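Local coordinates for colicin-B (PDB 1RH1), which forms channels that depolarize the cytoplasmic membrane of Escherichia coli and closely related bacteria, dissipating the cell's energy, at residues A[120-125]-A[253-258]; A[125-130]-A[179-184]; A[361-366]-A[445-450]; A[367-372]-A[494-499]. One frame throughout, in Å; residues are numbered along the deposited sequence.

In the fold
The four contacts fall into two pairs in two separate parts of an elongated molecule. Interactions 1 and 2 share Phe125 and strand 121-128, which in one antiparallel sheet has strand 252-256 as one neighbour and strand 179-186 as another; their centres lie 11 Å apart. Interactions 3 and 4 belong to the helical pore-forming domain, with centres 10 Å apart, and are joined by Arg364, whose N and NE probably bond to Phe496 O and Ala495 O. Between the pairs the distance is large: the nearest atoms of interactions 1 and 3 are about 26 Å apart, and the centres of interactions 2 and 4 are 58 Å apart.

Interaction 1 (A[120-125]-A[253-258]); sequences PAAVSF and NYVEAG
Val255 O accepts Ala122 N at 2.9 Å in a nearly straight bond (N-H...O 174°), and Val255 N returns one to Ala122 O (2.9 Å). This antiparallel hydrogen-bonded pair joins strand 252-256 to strand 121-128 in a five-stranded antiparallel sheet beside helix 99-110; the directions of the short segments 121-124 and 253-256 differ by 136°. Val255 CG2 sits 3.2 Å from Ala122 O. Tyr254 CE1 touches Ala121 CB at 3.5 Å from an oblique direction, and Val123 CG2 meets the ring at its edge, near the ring plane. Tyr254 CG is anti to the backbone N (chi1 -172°), a start from which the ring reaches both of these side chains. Its OH bonds to Gly113 O, and Leu106 and Leu110 of helix 99-110 pack against it. Past the strand end, Ala257 CB turns toward Pro120 and meets its CG at 3.5 Å; Ala122 CB lies 3.9 Å from Ala257 CA. Glu256 OE1 forms a salt bridge with Arg119 NE. The contact thus consists of two backbone bonds flanked by apolar contacts of Pro120, Ala121, Ala122, Val123, Tyr254, Val255 and Ala257, with the tyrosine hydroxyl and the glutamate charge satisfied by partners outside it.

Interaction 2 (A[125-130]-A[179-184]); sequences FARLEP and TQYMAI
A classic beta bulge sets the join between strands 126-128 and 179-184, with Phe125 and Ala126 both facing Met182. Met182 O accepts from Phe125 N at 2.8 Å, in its carbonyl plane, and more weakly from Ala126 N at 3.3 Å. In return Met182 N bonds to Ala126 O (2.7 Å), and two residues on Leu128 N reaches Gln180 O. The chain turns a corner at Phe125, and chi1 of 64° puts its CG between the backbone N and the carbonyl carbon. From there the ring meets the opposing strand: Met182 O and, off toward the rim, Met182 CB lie over one face, with Ile184 N and Ala183 O at the edge, CE2 being 3.4 Å from Ala183 O. On the face carrying Arg127 and Tyr181, the arginine's aliphatic part does the touching. Its CG is 3.6 Å from Tyr181 CE2 and its CD 3.7 Å from Tyr181 OH, the guanidinium plane turned 58° from the ring; Arg127 NE goes to Glu250 in a salt bridge. The face of Ala126 and Met182 is apolar. Leu128 CD1 meets Met182 CG at 3.8 Å. Strand 247-248 adds Val247 against Ala126 and Leu128. Two donors converging on one carbonyl are consistent with the corner at Phe125, the second N-H being held only weakly, while the CG and CD of the arginine touch the tyrosine obliquely and its charge is paired beyond the contact.

Interaction 3 (A[361-366]-A[445-450]); sequences KTIRSY and LEVESW
Glu448 reaches from helix 441-452 to the start of helix 366-376 and meets Tyr366, Arg364 and Ile363, joining the loop before helix 366-376 to helix 441-452 in the pore-forming domain. Its OE1 lies 2.8 Å from Tyr366 N, but the angle is poor for a hydrogen bond, and 2.9 Å from Arg364 O, another acceptor. OE2 faces hydrocarbon instead, with Ile363 CD1 at 3.7 Å. The Tyr366 and Glu448 side chains cross at about a right angle, ring and carboxylate planes 55° apart. Tyr366 CD2 comes to 3.5 Å from Glu448 CD, and Glu448 CB lies at the ring edge, in its plane. The acid gets there by a bent chain: CG is anti to the carbonyl carbon, and a chi2 of -74° folds CD back. Ile363 CD1 also touches Val447 CG1 at 4.3 Å.

Farther out, Ser365 sits at the N-cap position of helix 366-376, its OG bonded to Asp368 N, which fixes the first turn beside the acid. Arg364 NE bonds to Ala495 O, and Phe496 packs on Ile363, Val447 and Glu448. A buried carboxylate thus stands at the N-terminal start of a helix. The helix dipole would favour its negative charge, whereas the adjoining Arg364 carbonyl oxygen would oppose it and might favour a protonated acid.

Interaction 4 (A[367-372]-A[494-499]); sequences DDAMSS and GAFIDD
Ala369 and Ala495 point their CB atoms at each other, bringing helix 366-376 against the end of helix 479-495. Ala369 CB and Ala495 CB are 4.0 Å apart. The backbones also come close: Ala369 CA lies 3.6 Å from Ala495 O in a CA-H...O contact with an angle of 130° at the hydrogen. Next to this alanine pair is the Phe496 ring. The first bond of its side chain sets off away from helix 366-376, yet the ring swings back, and Ala369 CB lies 4.2 Å from Phe496 CE2, obliquely placed. Met444 of helix 441-452 also touches this phenylalanine.

One turn along from Ala369, Ser372 turns its side chain toward the other segment. Its CB rests 3.9 Å from Ala495 CB, and its OG, anti to the carbonyl carbon with chi1 of -85°, gives a hydrogen bond to Asp499 OD1 (2.7 Å). The acceptor uses its anti lone pair, on the side away from OD2. Asp499 CG is anti to its own backbone N (chi1 -178°), which starts the carboxylate toward the serine. OD2 forms a salt bridge with Lys375. The segment 494-499 overlaps a predicted transmembrane helix of the pore-forming domain. The small alanines are consistent with the close backbone approach, while at the polar end the carboxylate divides its oxygens between a hydroxyl and an ammonium group; Lys375 would be expected to favour its ionised form, and the nearby carboxylate of Asp503 to oppose it.

Interaction 1 (A[120-125]-A[253-258])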
# COMPACT_ATOMS: atom_id res chain seq x y z
N PRO A 120 1.60 -6.25 -5.74
CA PRO A 120 2.21 -7.10 -6.73
C PRO A 120 1.66 -8.52 -6.67
O PRO A 120 0.91 -8.85 -5.75
CB PRO A 120 3.67 -6.96 -6.43
CG PRO A 120 3.68 -6.93 -4.95
CD PRO A 120 2.56 -5.98 -4.68
N ALA A 121 1.94 -9.35 -7.66
CA ALA A 121 1.47 -10.72 -7.67
C ALA A 121 2.71 -11.61 -7.67
O ALA A 121 3.76 -11.21 -8.20
CB ALA A 121 0.67 -10.99 -8.92
N ALA A 122 2.63 -12.81 -7.11
CA ALA A 122 3.81 -13.63 -6.99
C ALA A 122 3.59 -15.07 -7.33
O ALA A 122 2.50 -15.59 -7.10
CB ALA A 122 4.33 -13.56 -5.58
N VAL A 123 4.61 -15.70 -7.90
CA VAL A 123 4.63 -17.12 -8.11
C VAL A 123 6.00 -17.70 -7.71
O VAL A 123 7.03 -17.27 -8.21
CB VAL A 123 4.32 -17.42 -9.60
CG1 VAL A 123 4.27 -18.94 -9.77
CG2 VAL A 123 2.94 -16.90 -10.05
N SER A 124 6.09 -18.68 -6.81
CA SER A 124 7.36 -19.27 -6.39
C SER A 124 8.14 -20.07 -7.42
O SER A 124 7.52 -20.77 -8.21
CB SER A 124 7.12 -20.19 -5.18
OG SER A 124 6.25 -21.26 -5.51
N PHE A 125 9.49 -20.00 -7.42
CA PHE A 125 10.29 -20.85 -8.27
C PHE A 125 11.26 -21.79 -7.50
O PHE A 125 11.80 -22.77 -8.03
CB PHE A 125 11.01 -19.93 -9.28
CG PHE A 125 12.02 -18.90 -8.81
CD1 PHE A 125 13.36 -19.25 -8.66
CD2 PHE A 125 11.61 -17.60 -8.52
CE1 PHE A 125 14.27 -18.32 -8.21
CE2 PHE A 125 12.53 -16.68 -8.07
CZ PHE A 125 13.86 -17.04 -7.92
N ASN A 253 1.96 -21.80 -8.21
CA ASN A 253 0.72 -21.05 -8.07
C ASN A 253 0.60 -19.55 -7.86
O ASN A 253 1.22 -18.93 -7.01
CB ASN A 253 -0.04 -21.78 -6.97
CG ASN A 253 -0.18 -23.30 -7.15
OD1 ASN A 253 0.16 -23.89 -8.18
ND2 ASN A 253 -0.67 -24.01 -6.14
N TYR A 254 -0.29 -18.93 -8.61
CA TYR A 254 -0.52 -17.50 -8.55
C TYR A 254 -1.13 -17.02 -7.23
O TYR A 254 -2.32 -17.13 -6.91
CB TYR A 254 -1.40 -17.17 -9.74
CG TYR A 254 -1.67 -15.70 -10.03
CD1 TYR A 254 -0.66 -14.86 -10.47
CD2 TYR A 254 -2.96 -15.23 -9.90
CE1 TYR A 254 -0.95 -13.54 -10.78
CE2 TYR A 254 -3.25 -13.91 -10.20
CZ TYR A 254 -2.25 -13.07 -10.65
OH TYR A 254 -2.57 -11.77 -10.97
N VAL A 255 -0.23 -16.47 -6.44
CA VAL A 255 -0.62 -15.95 -5.14
C VAL A 255 -0.37 -14.44 -5.02
O VAL A 255 0.14 -13.79 -5.93
CB VAL A 255 0.17 -16.69 -4.01
CG1 VAL A 255 -0.24 -18.15 -4.03
CG2 VAL A 255 1.68 -16.55 -4.17
N GLU A 256 -0.77 -13.89 -3.89
CA GLU A 256 -0.47 -12.51 -3.56
C GLU A 256 0.93 -12.47 -2.97
O GLU A 256 1.33 -13.40 -2.26
CB GLU A 256 -1.46 -12.01 -2.55
CG GLU A 256 -1.15 -10.61 -2.08
CD GLU A 256 -2.14 -10.01 -1.10
OE1 GLU A 256 -2.04 -8.82 -0.88
OE2 GLU A 256 -2.99 -10.71 -0.54
N ALA A 257 1.65 -11.38 -3.25
CA ALA A 257 2.99 -11.20 -2.73
C ALA A 257 3.00 -10.86 -1.25
O ALA A 257 1.96 -10.52 -0.69
CB ALA A 257 3.71 -10.08 -3.46
N GLY A 258 4.20 -10.96 -0.65
CA GLY A 258 4.39 -10.70 0.76
C GLY A 258 4.17 -9.25 1.16
O GLY A 258 4.13 -8.34 0.35

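Interaction 2 (A[125-130]-A[179-184])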
# COMPACT_ATOMS: atom_id res chain seq x y z
N PHE A 125 9.49 -20.00 -7.42
CA PHE A 125 10.29 -20.85 -8.27
C PHE A 125 11.26 -21.79 -7.50
O PHE A 125 11.80 -22.77 -8.03
CB PHE A 125 11.01 -19.93 -9.28
CG PHE A 125 12.02 -18.90 -8.81
CD1 PHE A 125 13.36 -19.25 -8.66
CD2 PHE A 125 11.61 -17.60 -8.52
CE1 PHE A 125 14.27 -18.32 -8.21
CE2 PHE A 125 12.53 -16.68 -8.07
CZ PHE A 125 13.86 -17.04 -7.92
N ALA A 126 11.46 -21.54 -6.20
CA ALA A 126 12.24 -22.40 -5.30
C ALA A 126 11.76 -22.21 -3.88
O ALA A 126 11.41 -21.10 -3.48
CB ALA A 126 13.70 -22.05 -5.25
N ARG A 127 11.72 -23.35 -3.17
CA ARG A 127 11.30 -23.50 -1.77
C ARG A 127 12.51 -23.70 -0.88
O ARG A 127 13.38 -24.51 -1.18
CB ARG A 127 10.39 -24.71 -1.60
CG ARG A 127 9.80 -24.91 -0.21
CD ARG A 127 8.85 -26.10 -0.13
NE ARG A 127 9.55 -27.32 -0.52
CZ ARG A 127 10.05 -28.18 0.37
NH1 ARG A 127 9.93 -27.98 1.68
NH2 ARG A 127 10.76 -29.23 -0.05
N LEU A 128 12.57 -22.97 0.23
CA LEU A 128 13.68 -23.01 1.16
C LEU A 128 13.54 -23.71 2.53
O LEU A 128 12.69 -23.41 3.38
CB LEU A 128 14.13 -21.57 1.36
CG LEU A 128 15.15 -20.95 0.43
CD1 LEU A 128 14.85 -21.14 -1.04
CD2 LEU A 128 15.16 -19.51 0.79
N GLU A 129 14.45 -24.66 2.73
CA GLU A 129 14.56 -25.37 3.99
C GLU A 129 15.19 -24.40 4.97
O GLU A 129 16.13 -23.71 4.56
CB GLU A 129 15.48 -26.55 3.89
CG GLU A 129 14.93 -27.52 2.87
CD GLU A 129 15.77 -28.76 2.64
OE1 GLU A 129 15.23 -29.76 2.16
OE2 GLU A 129 16.97 -28.73 2.92
N PRO A 130 14.71 -24.29 6.22
CA PRO A 130 15.15 -23.27 7.16
C PRO A 130 16.58 -23.48 7.57
O PRO A 130 17.06 -24.60 7.65
CB PRO A 130 14.19 -23.38 8.30
CG PRO A 130 13.79 -24.83 8.28
CD PRO A 130 13.68 -25.14 6.81
N THR A 179 6.86 -21.04 6.08
CA THR A 179 8.01 -21.54 5.33
C THR A 179 8.38 -20.52 4.24
O THR A 179 7.49 -20.04 3.52
CB THR A 179 7.70 -22.96 4.69
OG1 THR A 179 7.89 -22.87 3.28
CG2 THR A 179 6.30 -23.47 4.98
N GLN A 180 9.67 -20.15 4.13
CA GLN A 180 10.12 -19.13 3.18
C GLN A 180 10.35 -19.69 1.78
O GLN A 180 11.01 -20.70 1.58
CB GLN A 180 11.42 -18.49 3.71
CG GLN A 180 12.20 -17.51 2.85
CD GLN A 180 13.58 -17.24 3.43
OE1 GLN A 180 13.85 -16.17 3.94
NE2 GLN A 180 14.52 -18.16 3.43
N TYR A 181 9.76 -18.98 0.82
CA TYR A 181 9.86 -19.28 -0.60
C TYR A 181 10.69 -18.27 -1.38
O TYR A 181 10.98 -17.20 -0.86
CB TYR A 181 8.47 -19.29 -1.16
CG TYR A 181 7.74 -20.54 -0.74
CD1 TYR A 181 7.10 -20.63 0.49
CD2 TYR A 181 7.74 -21.62 -1.63
CE1 TYR A 181 6.45 -21.81 0.83
CE2 TYR A 181 7.08 -22.79 -1.28
CZ TYR A 181 6.44 -22.87 -0.05
OH TYR A 181 5.81 -24.04 0.28
N MET A 182 11.16 -18.58 -2.59
CA MET A 182 11.73 -17.56 -3.46
C MET A 182 10.84 -17.47 -4.67
O MET A 182 10.54 -18.49 -5.30
CB MET A 182 13.15 -17.93 -3.84
CG MET A 182 14.05 -17.76 -2.63
SD MET A 182 15.51 -16.78 -3.00
CE MET A 182 14.69 -15.30 -3.52
N ALA A 183 10.37 -16.25 -4.98
CA ALA A 183 9.36 -16.01 -5.99
C ALA A 183 9.66 -14.93 -6.99
O ALA A 183 10.58 -14.15 -6.80
CB ALA A 183 8.08 -15.60 -5.36
N ILE A 184 8.85 -14.85 -8.06
CA ILE A 184 8.94 -13.76 -9.02
C ILE A 184 7.74 -12.86 -8.86
O ILE A 184 6.61 -13.28 -9.06
CB ILE A 184 9.03 -14.32 -10.46
CG1 ILE A 184 8.99 -13.15 -11.42
CG2 ILE A 184 7.93 -15.32 -10.75
CD1 ILE A 184 9.00 -13.59 -12.87

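Interaction 3 (A[361-366]-A[445-450])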
# COMPACT_ATOMS: atom_id res chain seq x y z
N LYS A 361 -11.10 14.54 7.29
CA LYS A 361 -11.44 15.70 8.09
C LYS A 361 -12.34 15.32 9.26
O LYS A 361 -12.82 14.19 9.43
CB LYS A 361 -12.10 16.74 7.19
CG LYS A 361 -11.18 17.18 6.04
CD LYS A 361 -11.88 18.06 5.00
CE LYS A 361 -11.11 18.08 3.66
NZ LYS A 361 -12.02 18.32 2.55
N THR A 362 -12.49 16.33 10.11
CA THR A 362 -13.16 16.21 11.39
C THR A 362 -14.40 17.09 11.45
O THR A 362 -14.23 18.25 11.08
CB THR A 362 -12.11 16.59 12.45
OG1 THR A 362 -11.13 15.57 12.33
CG2 THR A 362 -12.60 16.67 13.89
N ILE A 363 -15.60 16.69 11.92
CA ILE A 363 -16.71 17.65 11.92
C ILE A 363 -16.42 18.79 12.88
O ILE A 363 -15.55 18.63 13.74
CB ILE A 363 -18.12 17.08 12.33
CG1 ILE A 363 -18.07 16.31 13.62
CG2 ILE A 363 -18.63 16.17 11.22
CD1 ILE A 363 -19.48 15.92 14.03
N ARG A 364 -17.09 19.93 12.74
CA ARG A 364 -16.88 21.05 13.65
C ARG A 364 -17.28 20.71 15.08
O ARG A 364 -17.92 19.70 15.34
CB ARG A 364 -17.67 22.27 13.23
CG ARG A 364 -17.12 22.99 11.99
CD ARG A 364 -17.14 24.49 12.24
NE ARG A 364 -18.50 24.93 12.45
CZ ARG A 364 -18.85 26.15 12.86
NH1 ARG A 364 -17.96 27.10 13.14
NH2 ARG A 364 -20.15 26.41 12.93
N SER A 365 -16.85 21.52 16.04
CA SER A 365 -17.21 21.21 17.41
C SER A 365 -18.68 21.50 17.63
O SER A 365 -19.29 22.29 16.92
CB SER A 365 -16.43 22.05 18.38
OG SER A 365 -16.98 23.36 18.48
N TYR A 366 -19.18 20.82 18.64
CA TYR A 366 -20.50 20.96 19.25
C TYR A 366 -20.81 22.42 19.55
O TYR A 366 -21.83 22.90 19.08
CB TYR A 366 -20.54 20.16 20.57
CG TYR A 366 -19.15 19.65 21.04
CD1 TYR A 366 -18.17 20.53 21.59
CD2 TYR A 366 -18.81 18.31 20.82
CE1 TYR A 366 -16.89 20.05 21.88
CE2 TYR A 366 -17.53 17.83 21.11
CZ TYR A 366 -16.58 18.69 21.64
OH TYR A 366 -15.30 18.19 21.90
N LEU A 445 -26.13 17.22 19.36
CA LEU A 445 -25.40 16.51 20.39
C LEU A 445 -25.29 15.01 20.13
O LEU A 445 -24.30 14.38 20.44
CB LEU A 445 -26.10 16.81 21.71
CG LEU A 445 -25.48 16.64 23.09
CD1 LEU A 445 -24.11 17.30 23.17
CD2 LEU A 445 -26.46 17.23 24.11
N GLU A 446 -26.32 14.42 19.55
CA GLU A 446 -26.33 13.02 19.18
C GLU A 446 -25.30 12.76 18.10
O GLU A 446 -24.69 11.70 18.10
CB GLU A 446 -27.74 12.66 18.69
CG GLU A 446 -28.05 11.27 18.15
CD GLU A 446 -27.98 10.10 19.12
OE1 GLU A 446 -27.60 9.02 18.66
OE2 GLU A 446 -28.31 10.25 20.30
N VAL A 447 -25.08 13.75 17.20
CA VAL A 447 -24.15 13.58 16.09
C VAL A 447 -22.74 13.57 16.64
O VAL A 447 -21.93 12.72 16.26
CB VAL A 447 -24.29 14.73 15.05
CG1 VAL A 447 -23.51 14.34 13.82
CG2 VAL A 447 -25.74 14.96 14.65
N GLU A 448 -22.46 14.49 17.58
CA GLU A 448 -21.18 14.51 18.26
C GLU A 448 -20.96 13.22 19.04
O GLU A 448 -19.87 12.65 18.94
CB GLU A 448 -21.12 15.70 19.19
CG GLU A 448 -21.13 17.01 18.37
CD GLU A 448 -19.87 17.47 17.60
OE1 GLU A 448 -19.91 18.58 17.07
OE2 GLU A 448 -18.86 16.76 17.54
N SER A 449 -21.98 12.71 19.73
CA SER A 449 -21.93 11.43 20.43
C SER A 449 -21.37 10.34 19.55
O SER A 449 -20.51 9.59 20.01
CB SER A 449 -23.27 10.92 20.84
OG SER A 449 -23.93 11.83 21.68
N TRP A 450 -21.80 10.29 18.28
CA TRP A 450 -21.35 9.27 17.35
C TRP A 450 -19.87 9.32 17.12
O TRP A 450 -19.25 8.26 17.07
CB TRP A 450 -21.95 9.40 15.98
CG TRP A 450 -23.45 9.26 15.94
CD1 TRP A 450 -24.19 8.61 16.88
CD2 TRP A 450 -24.21 9.74 14.92
NE1 TRP A 450 -25.43 8.67 16.47
CE2 TRP A 450 -25.48 9.34 15.30
CE3 TRP A 450 -23.98 10.45 13.75
CZ2 TRP A 450 -26.57 9.65 14.50
CZ3 TRP A 450 -25.07 10.76 12.96
CH2 TRP A 450 -26.35 10.36 13.33

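Interaction 4 (A[367-372]-A[494-499])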
# COMPACT_ATOMS: atom_id res chain seq x y z
N ASP A 367 -19.93 23.14 20.27
CA ASP A 367 -20.14 24.54 20.64
C ASP A 367 -20.06 25.45 19.41
O ASP A 367 -20.76 26.46 19.38
CB ASP A 367 -19.10 25.01 21.70
CG ASP A 367 -19.14 24.37 23.12
OD1 ASP A 367 -19.23 25.06 24.14
OD2 ASP A 367 -19.04 23.14 23.22
N ASP A 368 -19.27 25.10 18.36
CA ASP A 368 -19.18 25.88 17.13
C ASP A 368 -20.37 25.71 16.22
O ASP A 368 -20.84 26.69 15.66
CB ASP A 368 -17.96 25.50 16.33
CG ASP A 368 -16.61 25.96 16.89
OD1 ASP A 368 -15.61 25.79 16.19
OD2 ASP A 368 -16.53 26.48 18.00
N ALA A 369 -20.84 24.46 16.04
CA ALA A 369 -22.03 24.13 15.25
C ALA A 369 -23.28 24.74 15.85
O ALA A 369 -24.05 25.38 15.15
CB ALA A 369 -22.32 22.63 15.17
N MET A 370 -23.46 24.59 17.17
CA MET A 370 -24.61 25.18 17.83
C MET A 370 -24.53 26.68 17.87
O MET A 370 -25.55 27.32 18.08
CB MET A 370 -24.74 24.66 19.24
CG MET A 370 -25.37 23.27 19.28
SD MET A 370 -27.06 23.21 18.67
CE MET A 370 -27.78 24.37 19.77
N SER A 371 -23.39 27.32 17.68
CA SER A 371 -23.45 28.76 17.58
C SER A 371 -23.97 29.11 16.18
O SER A 371 -24.70 30.09 16.00
CB SER A 371 -22.06 29.37 17.85
OG SER A 371 -21.01 29.01 16.95
N SER A 372 -23.64 28.26 15.18
CA SER A 372 -24.07 28.50 13.82
C SER A 372 -25.55 28.29 13.68
O SER A 372 -26.22 29.21 13.23
CB SER A 372 -23.42 27.59 12.83
OG SER A 372 -22.19 28.16 12.48
N GLY A 494 -24.63 22.12 7.20
CA GLY A 494 -23.70 23.22 7.02
C GLY A 494 -22.81 23.47 8.23
O GLY A 494 -21.58 23.45 8.12
N ALA A 495 -23.49 23.63 9.38
CA ALA A 495 -22.89 23.89 10.68
C ALA A 495 -21.80 22.93 11.15
O ALA A 495 -20.96 23.33 11.94
CB ALA A 495 -23.98 23.91 11.73
N PHE A 496 -21.79 21.67 10.70
CA PHE A 496 -20.76 20.71 11.04
C PHE A 496 -19.58 20.81 10.10
O PHE A 496 -18.57 20.12 10.28
CB PHE A 496 -21.30 19.25 10.97
CG PHE A 496 -22.11 18.86 12.20
CD1 PHE A 496 -23.49 18.69 12.11
CD2 PHE A 496 -21.47 18.73 13.44
CE1 PHE A 496 -24.22 18.41 13.26
CE2 PHE A 496 -22.21 18.45 14.59
CZ PHE A 496 -23.58 18.29 14.50
N ILE A 497 -19.69 21.66 9.07
CA ILE A 497 -18.65 21.75 8.06
C ILE A 497 -18.06 23.14 8.08
O ILE A 497 -16.85 23.32 8.22
CB ILE A 497 -19.20 21.46 6.63
CG1 ILE A 497 -20.04 20.20 6.54
CG2 ILE A 497 -17.98 21.28 5.73
CD1 ILE A 497 -20.55 19.85 5.16
N ASP A 498 -18.95 24.11 7.99
CA ASP A 498 -18.47 25.46 7.90
C ASP A 498 -19.51 26.46 8.30
O ASP A 498 -20.69 26.21 8.11
CB ASP A 498 -18.04 25.68 6.48
CG ASP A 498 -16.90 26.66 6.33
OD1 ASP A 498 -15.93 26.27 5.68
OD2 ASP A 498 -16.96 27.78 6.84
N ASP A 499 -19.08 27.62 8.81
CA ASP A 499 -20.02 28.68 9.15
C ASP A 499 -20.34 29.46 7.88
O ASP A 499 -21.37 30.14 7.86
CB ASP A 499 -19.41 29.61 10.21
CG ASP A 499 -20.33 30.74 10.68
OD1 ASP A 499 -21.31 30.49 11.37
OD2 ASP A 499 -20.06 31.89 10.33